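Local coordinates for toluene, o-xylene monooxygenase oxygenase subunit (Pseudomonas stutzeri, PDB 2INC), which forms part of the oxygenase component of a toluene/o-xylene monooxygenase and so probably takes part in the hydroxylation of aromatic hydrocarbons, at residues S9-A12 with G13-R16; R17-E20 with Y21-V24. All coordinates share one frame; numbering follows the deposited sequence.

Contact 1: S9-A12 with G13-R16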
loop_
_atom_site.group_PDB
_atom_site.type_symbol
_atom_site.label_atom_id
_atom_site.label_comp_id
_atom_site.label_asym_id
_atom_site.label_seq_id
_atom_site.Cartn_x
_atom_site.Cartn_y
_atom_site.Cartn_z
ATOM N N SER B 9 -24.129 -14.622 5.852
ATOM C CA SER B 9 -25.349 -15.484 5.898
ATOM C C SER B 9 -26.190 -15.489 4.600
ATOM O O SER B 9 -26.680 -16.541 4.211
ATOM C CB SER B 9 -26.199 -15.188 7.127
ATOM O OG SER B 9 -26.454 -13.786 7.204
ATOM N N HIS B 10 -26.296 -14.354 3.898
ATOM C CA HIS B 10 -27.097 -14.291 2.678
ATOM C C HIS B 10 -26.440 -14.960 1.478
ATOM O O HIS B 10 -27.106 -15.186 0.460
ATOM C CB HIS B 10 -27.543 -12.840 2.324
ATOM C CG HIS B 10 -26.414 -11.920 1.954
ATOM N ND1 HIS B 10 -26.125 -11.568 0.648
ATOM C CD2 HIS B 10 -25.524 -11.252 2.729
ATOM C CE1 HIS B 10 -25.073 -10.762 0.634
ATOM N NE2 HIS B 10 -24.699 -10.540 1.883
ATOM N N LEU B 11 -25.148 -15.269 1.590
ATOM C CA LEU B 11 -24.409 -15.971 0.546
ATOM C C LEU B 11 -24.059 -17.403 0.934
ATOM O O LEU B 11 -23.424 -18.123 0.156
ATOM C CB LEU B 11 -23.102 -15.235 0.215
ATOM C CG LEU B 11 -23.237 -13.772 -0.226
ATOM C CD1 LEU B 11 -21.892 -13.144 -0.312
ATOM C CD2 LEU B 11 -23.958 -13.693 -1.557
ATOM N N ALA B 12 -24.423 -17.807 2.140
ATOM C CA ALA B 12 -24.038 -19.136 2.615
ATOM C C ALA B 12 -24.725 -20.183 1.729
ATOM O O ALA B 12 -25.903 -20.050 1.433
ATOM C CB ALA B 12 -24.404 -19.310 4.104
ATOM N N GLY B 13 -23.996 -21.201 1.283
ATOM C CA GLY B 13 -24.525 -22.100 0.232
ATOM C C GLY B 13 -24.527 -21.440 -1.158
ATOM O O GLY B 13 -25.585 -21.220 -1.761
ATOM N N ASN B 14 -23.323 -21.131 -1.654
ATOM C CA ASN B 14 -23.086 -20.603 -3.009
ATOM C C ASN B 14 -22.171 -21.545 -3.817
ATOM O O ASN B 14 -21.711 -21.196 -4.924
ATOM C CB ASN B 14 -22.433 -19.206 -2.929
ATOM C CG ASN B 14 -23.425 -18.070 -3.130
ATOM O OD1 ASN B 14 -24.632 -18.212 -2.871
ATOM N ND2 ASN B 14 -22.919 -16.924 -3.602
ATOM N N ARG B 15 -21.919 -22.735 -3.253
ATOM C CA ARG B 15 -20.876 -23.676 -3.724
ATOM C C ARG B 15 -19.476 -23.033 -3.734
ATOM O O ARG B 15 -18.765 -23.074 -2.715
ATOM C CB ARG B 15 -21.234 -24.303 -5.084
ATOM C CG ARG B 15 -20.961 -25.799 -5.146
ATOM C CD ARG B 15 -21.974 -26.569 -4.286
ATOM N NE ARG B 15 -23.311 -26.511 -4.880
ATOM C CZ ARG B 15 -23.741 -27.318 -5.851
ATOM N NH1 ARG B 15 -22.938 -28.268 -6.332
ATOM N NH2 ARG B 15 -24.977 -27.184 -6.339
ATOM N N ARG B 16 -19.103 -22.419 -4.866
ATOM C CA ARG B 16 -17.869 -21.605 -4.973
ATOM C C ARG B 16 -17.912 -20.389 -4.034
ATOM O O ARG B 16 -18.928 -19.666 -3.972
ATOM C CB ARG B 16 -17.596 -21.158 -6.422
ATOM C CG ARG B 16 -18.838 -20.663 -7.167
ATOM C CD ARG B 16 -18.534 -19.466 -8.065
ATOM N NE ARG B 16 -19.685 -18.553 -8.096
ATOM C CZ ARG B 16 -19.725 -17.337 -7.538
ATOM N NH1 ARG B 16 -18.659 -16.830 -6.914
ATOM N NH2 ARG B 16 -20.839 -16.614 -7.625
#
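Leu11 and Asn14 meet round a bend in the chain, three residues apart. Asn14 sets CB and CG in front of the carbonyl oxygen of Leu11, with Asn14 CB 3.4 Å from Leu11 O, while the methyl carbon CD2 of Leu11 passes the end of the Asn14 side chain. The leucine branch faces this way because its CG stands anti to its carbonyl carbon (chi1 -57°). CG of the same leucine lies 3.6 Å above the plane of the His10 ring, displaced toward the rim. The backbone is held lightly: Ala12 N gives a weak hydrogen bond to Ser9 O at 3.3 Å, which with the torsions of His10 and Leu11 makes a type I beta turn. This turn belongs to the N-terminal extension that precedes helix 20-25 of a mainly helical, ferritin-clan subunit. Gly13 follows with a positive phi (74°), and a CB there would fall 2.6 Å from Ala12 O, a clash that glycine avoids. Leu11 O and Gly13 N are 3.3 Å apart, but the angle is too poor for a bond. Ser9 OG is hydrogen-bonded to an acidic side chain of a neighbouring protein chain, and Leu11 also packs on Thr26.

Contact 2: R17-E20 with Y21-V24; sequences RPSE and YEVV
Val23 N donates to Ser19 O at 3.0 Å (164°) and Val24 N to Glu20 O at 3.0 Å, the first turn of helix 20-25. Ser19 is the N-cap. Its hydroxyl sits between the backbone N and the carbonyl carbon (chi1 65°), where OG takes the N-H of Glu22 at 3.0 Å in an almost straight bond (171°). Glu22, with CG beside its backbone N and the chain extended beyond it, brings its carboxylate to the cap: OE1 receives Ser19 N at 3.3 Å through its anti lone pair. The two reciprocal bonds make a capping box, and Pro18 CB meets Val23 CG2 at 4.2 Å, an apolar pair between the residue before the cap and the fourth after it, as in a hydrophobic staple. Glu22 OE2 is salt-bridged to Arg16. With an alanine in place of Glu22, the N-H of Ser19 would probably lose its acceptor and Arg16 its carboxylate partner. Ser19 OG also lies at the edge of the Tyr21 ring, near its plane, while Tyr21 OH accepts from Asp70 N. Val23 CG2 presses on Ser19 O at 3.3 Å. Glu20 points its extended chain off the helix to a salt bridge with Arg77, and an aromatic side chain of a neighbouring protein chain packs on Pro18.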
loop_
_atom_site.group_PDB
_atom_site.type_symbol
_atom_site.label_atom_id
_atom_site.label_comp_id
_atom_site.label_asym_id
_atom_site.label_seq_id
_atom_site.Cartn_x
_atom_site.Cartn_y
_atom_site.Cartn_z
ATOM N N ARG B 17 -16.810 -20.243 -3.283
ATOM C CA ARG B 17 -16.494 -19.140 -2.373
ATOM C C ARG B 17 -16.780 -17.771 -3.032
ATOM O O ARG B 17 -16.360 -17.544 -4.166
ATOM C CB ARG B 17 -15.011 -19.266 -1.985
ATOM C CG ARG B 17 -14.386 -18.071 -1.286
ATOM C CD ARG B 17 -12.946 -17.753 -1.805
ATOM N NE ARG B 17 -12.939 -17.217 -3.178
ATOM C CZ ARG B 17 -12.869 -15.924 -3.513
ATOM N NH1 ARG B 17 -12.787 -14.968 -2.583
ATOM N NH2 ARG B 17 -12.883 -15.585 -4.799
ATOM N N PRO B 18 -17.565 -16.896 -2.356
ATOM C CA PRO B 18 -17.880 -15.572 -2.919
ATOM C C PRO B 18 -16.693 -14.694 -3.308
ATOM O O PRO B 18 -15.717 -14.605 -2.608
ATOM C CB PRO B 18 -18.739 -14.916 -1.824
ATOM C CG PRO B 18 -19.406 -16.109 -1.165
ATOM C CD PRO B 18 -18.303 -17.135 -1.100
ATOM N N SER B 19 -16.816 -14.030 -4.442
ATOM C CA SER B 19 -15.836 -13.068 -4.908
ATOM C C SER B 19 -15.908 -11.797 -4.062
ATOM O O SER B 19 -16.893 -11.554 -3.438
ATOM C CB SER B 19 -16.183 -12.711 -6.333
ATOM O OG SER B 19 -17.445 -12.048 -6.371
ATOM N N GLU B 20 -14.868 -10.985 -4.110
ATOM C CA GLU B 20 -14.859 -9.659 -3.505
ATOM C C GLU B 20 -16.095 -8.888 -3.990
ATOM O O GLU B 20 -16.768 -8.271 -3.171
ATOM C CB GLU B 20 -13.576 -8.915 -3.890
ATOM C CG GLU B 20 -13.587 -7.373 -3.596
ATOM C CD GLU B 20 -12.369 -6.662 -4.188
ATOM O OE1 GLU B 20 -11.822 -7.139 -5.226
ATOM O OE2 GLU B 20 -11.968 -5.608 -3.656
ATOM N N TYR B 21 -16.421 -8.998 -5.294
ATOM C CA TYR B 21 -17.584 -8.325 -5.868
ATOM C C TYR B 21 -18.849 -8.696 -5.086
ATOM O O TYR B 21 -19.632 -7.820 -4.701
ATOM C CB TYR B 21 -17.737 -8.548 -7.378
ATOM C CG TYR B 21 -19.050 -8.059 -7.941
ATOM C CD1 TYR B 21 -19.304 -6.691 -8.102
ATOM C CD2 TYR B 21 -20.057 -8.968 -8.295
ATOM C CE1 TYR B 21 -20.505 -6.259 -8.628
ATOM C CE2 TYR B 21 -21.251 -8.552 -8.813
ATOM C CZ TYR B 21 -21.500 -7.201 -8.946
ATOM O OH TYR B 21 -22.697 -6.798 -9.465
ATOM N N GLU B 22 -19.100 -9.995 -4.921
ATOM C CA GLU B 22 -20.274 -10.410 -4.163
ATOM C C GLU B 22 -20.242 -9.981 -2.702
ATOM O O GLU B 22 -21.268 -9.530 -2.154
ATOM C CB GLU B 22 -20.472 -11.913 -4.284
ATOM C CG GLU B 22 -20.918 -12.302 -5.684
ATOM C CD GLU B 22 -20.891 -13.805 -5.894
ATOM O OE1 GLU B 22 -19.802 -14.431 -5.711
ATOM O OE2 GLU B 22 -21.967 -14.345 -6.257
ATOM N N VAL B 23 -19.075 -10.078 -2.077
ATOM C CA VAL B 23 -18.942 -9.720 -0.668
ATOM C C VAL B 23 -19.328 -8.267 -0.401
ATOM O O VAL B 23 -19.966 -7.987 0.605
ATOM C CB VAL B 23 -17.496 -9.941 -0.166
ATOM C CG1 VAL B 23 -17.246 -9.259 1.214
ATOM C CG2 VAL B 23 -17.209 -11.451 -0.117
ATOM N N VAL B 24 -18.933 -7.355 -1.283
ATOM C CA VAL B 24 -19.130 -5.911 -0.980
ATOM C C VAL B 24 -20.292 -5.253 -1.694
ATOM O O VAL B 24 -20.550 -4.051 -1.441
ATOM C CB VAL B 24 -17.856 -5.092 -1.286
ATOM C CG1 VAL B 24 -16.621 -5.702 -0.575
ATOM C CG2 VAL B 24 -17.574 -5.077 -2.810
#

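Overall arrangement
From the N terminus, contact 1 (9-16) passes through a tight turn and the bend at Gly13, and contact 2 (17-24) begins directly after it, carrying the chain through the N-cap into helix 20-25. The contacts succeed one another along the chain, neither nesting nor crossing, and each closes only a few residues. Their centres lie about 10 Å apart, and side chains join them: Arg16 NH2 reaches Glu22 OE2 at 2.9 Å in a salt bridge, and Leu11 CD1 packs on Pro18 CB at 3.9 Å. The early bend is thus folded against the start of the helix, whose Tyr21 is bonded to Asp70 in the loop before helix 76-99 and Glu20 to Arg77 at its start.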